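Local coordinates for multidomain protein including DUF1735 (Bacteroides ovatus, PDB 3SOT), which is of unknown function but joins an N-terminal DUF4973 region to a BT_3044-like C-terminal region in a largely beta-strand protein from a gut Bacteroides species, at the interface of chains A and B. Numbering follows the deposited sequence. Chains: chain A/B, Multidomain protein including DUF1735.

Contact 1: the interface of chains A and B. Residues chain A 286-287; chain B 30, 318-319.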
# COMPACT_ATOMS: atom_id res chain seq x y z
N GLY A 286 -21.44 -1.01 0.86
CA GLY A 286 -22.54 -1.16 1.78
C GLY A 286 -23.07 0.10 2.41
O GLY A 286 -24.00 0.73 1.88
N THR A 287 -22.57 0.40 3.64
CA THR A 287 -23.11 1.50 4.48
C THR A 287 -22.83 2.83 3.79
O THR A 287 -21.71 3.12 3.35
CB THR A 287 -22.58 1.49 5.95
OG1 THR A 287 -22.61 0.18 6.48
CG2 THR A 287 -23.40 2.39 6.87
N TYR B 30 -23.64 -7.12 12.68
CA TYR B 30 -23.70 -5.99 13.60
C TYR B 30 -24.58 -6.35 14.78
O TYR B 30 -25.78 -6.68 14.61
CB TYR B 30 -24.20 -4.73 12.90
CG TYR B 30 -23.31 -4.31 11.75
CD1 TYR B 30 -22.19 -3.52 11.96
CD2 TYR B 30 -23.61 -4.68 10.44
CE1 TYR B 30 -21.39 -3.11 10.90
CE2 TYR B 30 -22.81 -4.28 9.38
CZ TYR B 30 -21.70 -3.50 9.62
OH TYR B 30 -20.90 -3.14 8.57
N GLU B 318 -29.92 0.56 8.30
CA GLU B 318 -29.48 0.21 6.97
C GLU B 318 -27.95 0.36 6.89
O GLU B 318 -27.42 1.46 6.67
CB GLU B 318 -30.18 1.06 5.91
CG GLU B 318 -31.67 0.81 5.82
CD GLU B 318 -32.36 1.49 4.64
OE1 GLU B 318 -31.73 2.35 3.98
OE2 GLU B 318 -33.52 1.12 4.35
N TRP B 319 -27.25 -0.78 7.11
CA TRP B 319 -25.80 -0.89 7.01
C TRP B 319 -25.38 -1.14 5.55
O TRP B 319 -26.21 -1.55 4.71
CB TRP B 319 -25.26 -2.01 7.91
CG TRP B 319 -25.61 -1.94 9.35
CD1 TRP B 319 -26.60 -2.62 9.98
CD2 TRP B 319 -24.93 -1.19 10.36
NE1 TRP B 319 -26.59 -2.34 11.33
CE2 TRP B 319 -25.58 -1.45 11.58
CE3 TRP B 319 -23.86 -0.27 10.34
CZ2 TRP B 319 -25.19 -0.85 12.78
CZ3 TRP B 319 -23.47 0.33 11.54
CH2 TRP B 319 -24.12 0.02 12.74
OXT TRP B 319 -24.18 -1.08 5.27
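The loop of chain A between strands 264-279 and 292-297 brings A:Gly286 and A:Thr287 against the C-terminal tail of chain B, where B:Trp319 is the last residue and strand 26-32 stands behind it. The loop belongs to the BT_3044-like C-terminal region, whereas B:Tyr30, from the DUF4973 region, lies against the C-terminal tail of its own chain. A:Thr287 and B:Trp319 bury most of the surface, and the meeting is chiefly one of a threonine side chain with a terminal carboxylate. The hydroxyl OG1 of A:Thr287 points at the carboxylate oxygen OXT, but the two are modelled too close together, and at this resolution a hydrogen bond between them remains doubtful. The backbone N of A:Thr287 is also near OXT, yet its N-H is directed elsewhere and makes no bond to it. One residue earlier, A:Gly286 lies next to the carboxylate in the same doubtful local fit, in a backbone conformation with positive phi (81°) that glycine adopts readily.

The threonine turns its two branches to different parts of the tail. OG1 is 3.7 Å from CB of B:Trp319 and 4.1 Å from CE3 on the six-membered part of the indole. With OG1 beside the backbone N (chi1 -45°), the methyl CG2 falls anti to that N and passes over the tail backbone, 4.1 Å from CA of B:Trp319 and equally near the carbonyl O of B:Glu318.

Within chain B the indole swings away from its own carboxylate, with CG beside the backbone N (chi1 -56°) and hence anti to the carboxylate carbon, and lies nearly parallel to the phenol ring of B:Tyr30. Atom CD2 of B:Trp319 sits 3.6 Å above the centre of the tyrosine ring. This face-to-face arrangement is likely to steady the end of the chain that A:Thr287 meets.

Contact 2: the interface of chains A and B. Residues chain A 173, 175, 292; chain B 165, 167, 187.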
# COMPACT_ATOMS: atom_id res chain seq x y z
N THR A 173 -10.76 20.16 -0.14
CA THR A 173 -11.87 19.55 0.60
C THR A 173 -12.82 20.65 1.10
O THR A 173 -12.36 21.63 1.70
CB THR A 173 -11.32 18.71 1.78
OG1 THR A 173 -10.35 17.80 1.30
CG2 THR A 173 -12.41 17.97 2.55
N ILE A 175 -14.91 22.20 3.67
CA ILE A 175 -15.01 22.25 5.12
C ILE A 175 -15.91 23.43 5.44
O ILE A 175 -15.57 24.57 5.10
CB ILE A 175 -13.64 22.31 5.86
CG1 ILE A 175 -12.70 21.18 5.45
CG2 ILE A 175 -13.87 22.31 7.36
CD1 ILE A 175 -11.28 21.24 6.10
N ILE A 292 -18.15 13.58 0.84
CA ILE A 292 -17.08 14.56 1.02
C ILE A 292 -16.99 15.31 -0.29
O ILE A 292 -16.61 14.73 -1.32
CB ILE A 292 -15.71 13.95 1.47
CG1 ILE A 292 -15.85 13.20 2.80
CG2 ILE A 292 -14.65 15.03 1.58
CD1 ILE A 292 -14.62 12.35 3.16
N THR B 165 -16.85 10.52 9.47
CA THR B 165 -16.27 11.33 8.40
C THR B 165 -15.26 12.23 9.08
O THR B 165 -15.65 12.92 10.00
CB THR B 165 -17.38 12.08 7.61
OG1 THR B 165 -18.30 11.13 7.08
CG2 THR B 165 -16.84 12.97 6.48
N SER B 167 -13.03 14.51 7.46
CA SER B 167 -12.52 15.50 6.48
C SER B 167 -12.33 16.91 7.11
O SER B 167 -11.54 17.70 6.58
CB SER B 167 -13.46 15.60 5.28
OG SER B 167 -14.78 15.96 5.66
N ASP B 187 -10.04 10.87 5.22
CA ASP B 187 -11.47 10.92 4.89
C ASP B 187 -12.35 10.33 6.02
O ASP B 187 -13.49 10.78 6.17
CB ASP B 187 -11.76 10.20 3.57
CG ASP B 187 -11.16 8.82 3.39
OD1 ASP B 187 -10.60 8.27 4.38
OD2 ASP B 187 -11.21 8.31 2.24
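Strands 169-175 and 292-297 of chain A, both in extended conformation, receive the end of strand 162-165 of chain B, the turn residue B:Ser167 in a helix-like backbone conformation, and the loop residue B:Asp187. A:Ile292, at the start of its strand, touches chain B through each of its branches. Its CG1 is 3.8 Å from the methyl CG2 of B:Thr165, and these two side chains run past one another in opposite directions. With chi2 at 169° the chain is extended, carrying the terminal methyl CD1 to 3.6 Å from CB of B:Asp187, whose side chain it crosses at about a right angle. The other methyl, CG2, lies 3.9 Å from CB of B:Ser167.

B:Ser167 is thereby set between two strands of chain A, because its CB also meets the methyl CG2 of A:Thr173 at 3.8 Å. The threonine hydroxyl sits beside the backbone N (chi1 -53°), which leaves the methyl anti to that N and facing B:Ser167. Farther along the same strand, CD1 of A:Ile175 reaches the carbonyl O of B:Ser167 at 3.6 Å, a marginal contact that hides little surface. With an alanine in place of A:Ile292, the methyl of B:Thr165 and the CB of B:Asp187 would probably lose their apolar partner, and a gap would open beside B:Ser167.

All the residues involved lie in the BT_3044-like region of their chains; in chain B the site is formed where strand 162-165 turns towards strand 169-175 and by the loop between strands 182-184 and 188-193, which carries B:Asp187, and in chain A by strand 169-175 itself together with the start of strand 292-297.

About 20 Å separates the centres of contact 1 and contact 2, and they have no residue in common. In chain A they are joined by a short stretch of sequence, since the loop used in contact 1 runs directly into strand 292-297 of contact 2. Chain B offers its C-terminal tail to the first and turns of its BT_3044-like region to the second. Different surfaces of identical chains therefore meet, in keeping with an interface that is not an exact two-fold. The deposited assembly has three copies, but the structure alone does not show whether this association is biological.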